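Local coordinates for probable leucine/isoleucine/valine-binding protein (Rhodopirellula baltica, PDB 4KV7), which probably binds leucine, isoleucine, valine or a related small ligand as a periplasmic binding protein of the leucine-binding family, at residues F45-L54 and I312-I320. The protein carries 1 engineered substitution. Sequence-based numbering, arbitrary orientation. Where two conformers were deposited one is given.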
ATOM      1  N   PHE A  45      -0.473 -15.202  -9.772  1.00 10.91           N
ATOM      2  CA  PHE A  45      -0.962 -15.730 -11.041  1.00 12.35           C
ATOM      3  C   PHE A  45      -0.193 -16.995 -11.426  1.00 12.02           C
ATOM      4  O   PHE A  45      -0.778 -17.942 -11.927  1.00 14.09           O
ATOM      5  CB  PHE A  45      -0.840 -14.687 -12.156  1.00 13.13           C
ATOM      6  CG  PHE A  45      -1.868 -13.574 -12.104  1.00 12.15           C
ATOM      7  CD1 PHE A  45      -2.783 -13.459 -11.059  1.00 13.03           C
ATOM      8  CD2 PHE A  45      -1.907 -12.630 -13.129  1.00 12.77           C
ATOM      9  CE1 PHE A  45      -3.723 -12.428 -11.057  1.00 13.55           C
ATOM     10  CE2 PHE A  45      -2.838 -11.609 -13.122  1.00 13.68           C
ATOM     11  CZ  PHE A  45      -3.741 -11.505 -12.085  1.00 14.11           C
ATOM     12  N   ASP A  46       1.119 -16.999 -11.187  1.00 12.23           N
ATOM     13  CA  ASP A  46       1.959 -18.168 -11.443  1.00 15.14           C
ATOM     14  C   ASP A  46       1.485 -19.386 -10.660  1.00 13.89           C
ATOM     15  O   ASP A  46       1.395 -20.499 -11.190  1.00 16.40           O
ATOM     16  CB  ASP A  46       3.413 -17.839 -11.084  1.00 17.12           C
ATOM     17  CG  ASP A  46       4.383 -18.909 -11.522  1.00 23.79           C
ATOM     18  OD1 ASP A  46       4.534 -19.093 -12.749  1.00 26.19           O
ATOM     19  OD2 ASP A  46       5.001 -19.558 -10.650  1.00 26.23           O
ATOM     20  N   GLU A  47       1.179 -19.161  -9.388  1.00 14.55           N
ATOM     21  CA  GLU A  47       0.685 -20.220  -8.526  1.00 15.50           C
ATOM     22  C   GLU A  47      -0.664 -20.746  -9.006  1.00 14.26           C
ATOM     23  O   GLU A  47      -0.898 -21.960  -9.021  1.00 16.14           O
ATOM     24  CB  GLU A  47       0.558 -19.715  -7.092  1.00 14.64           C
ATOM     25  CG  GLU A  47      -0.068 -20.739  -6.174  1.00 15.55           C
ATOM     26  CD  GLU A  47      -0.302 -20.214  -4.777  1.00 14.78           C
ATOM     27  OE1 GLU A  47      -0.435 -18.989  -4.634  1.00 15.36           O
ATOM     28  OE2 GLU A  47      -0.350 -21.031  -3.832  1.00 17.34           O
ATOM     29  N   ALA A  48      -1.551 -19.829  -9.389  1.00 14.35           N
ATOM     30  CA  ALA A  48      -2.875 -20.222  -9.859  1.00 15.14           C
ATOM     31  C   ALA A  48      -2.766 -21.107 -11.097  1.00 15.83           C
ATOM     32  O   ALA A  48      -3.527 -22.058 -11.250  1.00 17.84           O
ATOM     33  CB  ALA A  48      -3.737 -19.003 -10.139  1.00 16.41           C
ATOM     34  N   LYS A  49      -1.821 -20.798 -11.981  1.00 15.59           N
ATOM     35  CA  LYS A  49      -1.567 -21.621 -13.160  0.51 16.88           C
ATOM     36  C   LYS A  49      -1.030 -22.991 -12.757  1.00 18.44           C
ATOM     37  O   LYS A  49      -1.503 -24.020 -13.222  1.00 19.40           O
ATOM     38  CB  LYS A  49      -0.566 -20.923 -14.085  0.51 17.85           C
ATOM     39  CG  LYS A  49      -0.297 -21.673 -15.375  0.51 20.20           C
ATOM     40  CD  LYS A  49       0.791 -21.016 -16.207  0.51 21.66           C
ATOM     41  CE  LYS A  49       1.037 -21.811 -17.482  0.51 27.49           C
ATOM     42  NZ  LYS A  49       2.231 -21.332 -18.226  0.51 29.71           N
ATOM     43  N   ALA A  50      -0.023 -22.986 -11.890  1.00 19.26           N
ATOM     44  CA  ALA A  50       0.638 -24.218 -11.465  1.00 21.24           C
ATOM     45  C   ALA A  50      -0.328 -25.192 -10.806  1.00 20.97           C
ATOM     46  O   ALA A  50      -0.226 -26.407 -10.998  1.00 23.22           O
ATOM     47  CB  ALA A  50       1.791 -23.897 -10.520  1.00 22.99           C
ATOM     48  N   LYS A  51      -1.272 -24.660 -10.039  1.00 21.96           N
ATOM     49  CA  LYS A  51      -2.179 -25.497  -9.267  1.00 21.83           C
ATOM     50  C   LYS A  51      -3.536 -25.692  -9.937  1.00 22.36           C
ATOM     51  O   LYS A  51      -4.460 -26.250  -9.337  1.00 23.07           O
ATOM     52  CB  LYS A  51      -2.343 -24.929  -7.856  1.00 22.18           C
ATOM     53  CG  LYS A  51      -1.037 -24.901  -7.084  1.00 24.64           C
ATOM     54  CD  LYS A  51      -1.208 -24.369  -5.677  1.00 26.75           C
ATOM     55  CE  LYS A  51       0.143 -24.287  -4.976  1.00 30.08           C
ATOM     56  NZ  LYS A  51       0.023 -23.706  -3.616  1.00 33.19           N
ATOM     57  N   ASN A  52      -3.645 -25.228 -11.181  1.00 20.91           N
ATOM     58  CA  ASN A  52      -4.865 -25.393 -11.972  1.00 22.92           C
ATOM     59  C   ASN A  52      -6.096 -24.823 -11.273  1.00 21.09           C
ATOM     60  O   ASN A  52      -7.166 -25.423 -11.289  1.00 22.50           O
ATOM     61  CB  ASN A  52      -5.091 -26.864 -12.344  1.00 26.31           C
ATOM     62  CG  ASN A  52      -6.032 -27.029 -13.523  1.00 26.10           C
ATOM     63  OD1 ASN A  52      -6.059 -26.196 -14.428  1.00 26.60           O
ATOM     64  ND2 ASN A  52      -6.811 -28.103 -13.517  1.00 30.47           N
ATOM     65  N   HIS A  53      -5.936 -23.657 -10.660  1.00 20.78           N
ATOM     66  CA  HIS A  53      -7.035 -23.026  -9.941  1.00 22.69           C
ATOM     67  C   HIS A  53      -8.115 -22.511 -10.885  1.00 21.11           C
ATOM     68  O   HIS A  53      -9.281 -22.417 -10.504  1.00 22.71           O
ATOM     69  CB  HIS A  53      -6.521 -21.905  -9.039  1.00 22.42           C
ATOM     70  CG  HIS A  53      -5.806 -22.396  -7.818  1.00 21.43           C
ATOM     71  ND1 HIS A  53      -5.058 -21.568  -7.010  1.00 24.82           N
ATOM     72  CD2 HIS A  53      -5.726 -23.631  -7.271  1.00 26.40           C
ATOM     73  CE1 HIS A  53      -4.549 -22.274  -6.015  1.00 25.92           C
ATOM     74  NE2 HIS A  53      -4.941 -23.527  -6.149  1.00 29.80           N
ATOM     75  N   LEU A  54      -7.718 -22.177 -12.113  1.00 19.67           N
ATOM     76  CA  LEU A  54      -8.657 -21.707 -13.126  0.79 20.72           C
ATOM     77  C   LEU A  54      -8.492 -22.520 -14.401  1.00 20.97           C
ATOM     78  O   LEU A  54      -7.859 -22.062 -15.351  1.00 21.67           O
ATOM     79  CB  LEU A  54      -8.431 -20.221 -13.418  0.79 20.99           C
ATOM     80  CG  LEU A  54      -8.640 -19.256 -12.247  0.79 20.01           C
ATOM     81  CD1 LEU A  54      -8.159 -17.861 -12.611  0.79 20.63           C
ATOM     82  CD2 LEU A  54     -10.097 -19.218 -11.819  0.79 25.10           C
ATOM     83  N   ILE A 312      -6.994 -12.905  -3.716  1.00 11.07           N
ATOM     84  CA  ILE A 312      -8.400 -12.537  -3.581  1.00 11.05           C
ATOM     85  C   ILE A 312      -9.086 -12.460  -4.941  1.00 11.08           C
ATOM     86  O   ILE A 312     -10.202 -12.954  -5.111  1.00 12.05           O
ATOM     87  CB  ILE A 312      -8.570 -11.213  -2.814  1.00 11.02           C
ATOM     88  CG1 ILE A 312      -8.017 -11.353  -1.393  1.00 11.07           C
ATOM     89  CG2 ILE A 312     -10.035 -10.787  -2.787  1.00 11.69           C
ATOM     90  CD1 ILE A 312      -7.890 -10.041  -0.655  1.00 12.18           C
ATOM     91  N   LEU A 313      -8.409 -11.859  -5.909  1.00 11.45           N
ATOM     92  CA  LEU A 313      -8.928 -11.781  -7.268  1.00 11.51           C
ATOM     93  C   LEU A 313      -9.214 -13.167  -7.838  1.00 11.31           C
ATOM     94  O   LEU A 313     -10.298 -13.415  -8.386  1.00 12.99           O
ATOM     95  CB  LEU A 313      -7.938 -11.046  -8.166  1.00 12.11           C
ATOM     96  CG  LEU A 313      -8.365 -10.924  -9.626  1.00 11.65           C
ATOM     97  CD1 LEU A 313      -9.634 -10.096  -9.757  1.00 15.68           C
ATOM     98  CD2 LEU A 313      -7.227 -10.334 -10.438  1.00 14.18           C
ATOM     99  N   VAL A 314      -8.252 -14.080  -7.700  1.00 10.97           N
ATOM    100  CA  VAL A 314      -8.433 -15.439  -8.197  1.00 13.22           C
ATOM    101  C   VAL A 314      -9.592 -16.141  -7.494  1.00 11.30           C
ATOM    102  O   VAL A 314     -10.407 -16.796  -8.144  1.00 13.24           O
ATOM    103  CB  VAL A 314      -7.116 -16.250  -8.091  1.00 12.17           C
ATOM    104  CG1 VAL A 314      -7.365 -17.736  -8.308  1.00 15.88           C
ATOM    105  CG2 VAL A 314      -6.077 -15.711  -9.084  1.00 14.98           C
ATOM    106  N   LYS A 315      -9.676 -15.995  -6.175  1.00 12.83           N
ATOM    107  CA  LYS A 315     -10.800 -16.547  -5.428  1.00 13.84           C
ATOM    108  C   LYS A 315     -12.135 -16.036  -5.977  1.00 13.63           C
ATOM    109  O   LYS A 315     -13.063 -16.817  -6.205  1.00 14.12           O
ATOM    110  CB  LYS A 315     -10.660 -16.213  -3.939  1.00 14.25           C
ATOM    111  CG  LYS A 315     -11.755 -16.801  -3.048  1.00 16.22           C
ATOM    112  CD  LYS A 315     -11.451 -16.539  -1.573  1.00 16.93           C
ATOM    113  CE  LYS A 315     -12.504 -17.118  -0.644  1.00 21.37           C
ATOM    114  NZ  LYS A 315     -12.381 -18.604  -0.543  1.00 24.97           N
ATOM    115  N   ALA A 316     -12.232 -14.733  -6.218  1.00 12.60           N
ATOM    116  CA  ALA A 316     -13.453 -14.174  -6.790  1.00 14.48           C
ATOM    117  C   ALA A 316     -13.733 -14.743  -8.180  1.00 13.77           C
ATOM    118  O   ALA A 316     -14.857 -15.140  -8.480  1.00 14.86           O
ATOM    119  CB  ALA A 316     -13.381 -12.647  -6.837  1.00 14.22           C
ATOM    120  N   VAL A 317     -12.717 -14.786  -9.033  1.00 13.26           N
ATOM    121  CA  VAL A 317     -12.915 -15.296 -10.389  1.00 15.19           C
ATOM    122  C   VAL A 317     -13.373 -16.760 -10.382  1.00 15.75           C
ATOM    123  O   VAL A 317     -14.255 -17.142 -11.154  1.00 16.12           O
ATOM    124  CB  VAL A 317     -11.655 -15.102 -11.259  1.00 14.87           C
ATOM    125  CG1 VAL A 317     -11.813 -15.798 -12.602  1.00 18.35           C
ATOM    126  CG2 VAL A 317     -11.380 -13.615 -11.455  1.00 16.73           C
ATOM    127  N   THR A 318     -12.813 -17.563  -9.477  1.00 15.06           N
ATOM    128  CA  THR A 318     -13.166 -18.982  -9.368  1.00 18.26           C
ATOM    129  C   THR A 318     -14.655 -19.180  -9.093  1.00 17.48           C
ATOM    130  O   THR A 318     -15.257 -20.175  -9.516  1.00 18.31           O
ATOM    131  CB  THR A 318     -12.348 -19.674  -8.244  1.00 19.50           C
ATOM    132  OG1 THR A 318     -10.952 -19.596  -8.550  1.00 24.68           O
ATOM    133  CG2 THR A 318     -12.734 -21.136  -8.093  1.00 24.82           C
ATOM    134  N   SER A 319     -15.254 -18.220  -8.398  1.00 16.83           N
ATOM    135  CA  SER A 319     -16.649 -18.321  -7.992  1.00 17.30           C
ATOM    136  C   SER A 319     -17.633 -18.002  -9.106  1.00 17.65           C
ATOM    137  O   SER A 319     -18.821 -18.280  -8.981  1.00 20.26           O
ATOM    138  CB  SER A 319     -16.928 -17.392  -6.809  1.00 19.46           C
ATOM    139  OG  SER A 319     -17.032 -16.043  -7.227  1.00 17.73           O
ATOM    140  N   ILE A 320     -17.148 -17.408 -10.189  1.00 16.25           N
ATOM    141  CA  ILE A 320     -18.045 -16.949 -11.238  1.00 16.31           C
ATOM    142  C   ILE A 320     -18.614 -18.118 -12.016  1.00 19.14           C
ATOM    143  O   ILE A 320     -17.880 -19.011 -12.438  1.00 20.04           O
ATOM    144  CB  ILE A 320     -17.335 -15.982 -12.213  1.00 14.98           C
ATOM    145  CG1 ILE A 320     -16.941 -14.695 -11.487  1.00 15.97           C
ATOM    146  CG2 ILE A 320     -18.239 -15.648 -13.398  1.00 19.00           C
ATOM    147  CD1 ILE A 320     -16.089 -13.754 -12.314  1.00 15.86           C
TER
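Val314 reaches from helix 301-319 into the angle between helix 31-50 and the turn that follows it, its two methyls dividing the work. With CG1 anti to the backbone N (chi1 167°), that branch meets His53 CB and Leu54 CD1, while CG2 rests 4.2 Å from Ala48 CB. On one flank, Leu313 CD2 sits at the edge of the Phe45 ring, 4.0 Å from Phe45 CZ. On the other, in the conformer described here, one of two, Leu54 lies across Val317 at about a right angle, its CD2 3.9 Å from Val317 CG1 and 3.4 Å from Thr318 OG1. That hydroxyl is turned back to its own helix, donating to Val314 O at 2.9 Å from 42° above the carbonyl plane; the same oxygen also accepts from Thr318 N. A Schellman motif closes helix 31-50, with His53 N bonded to Ala48 O and positive-phi Asn52 as C-prime; after this turn the chain places Leu54 beside Thr318 (CA atoms 6.5 Å apart). In this periplasmic-binding-protein fold, the axes of the two short helical segments approach to 10.8 Å at 41°, and Leu59 of strand 57-65 touches Phe45, Ala48 and Leu54 together. Between Phe45 and Ala48, Glu47 salt-bridges Lys51 NZ through OE2 and hydrogen-bonds Tyr307 OH through OE1.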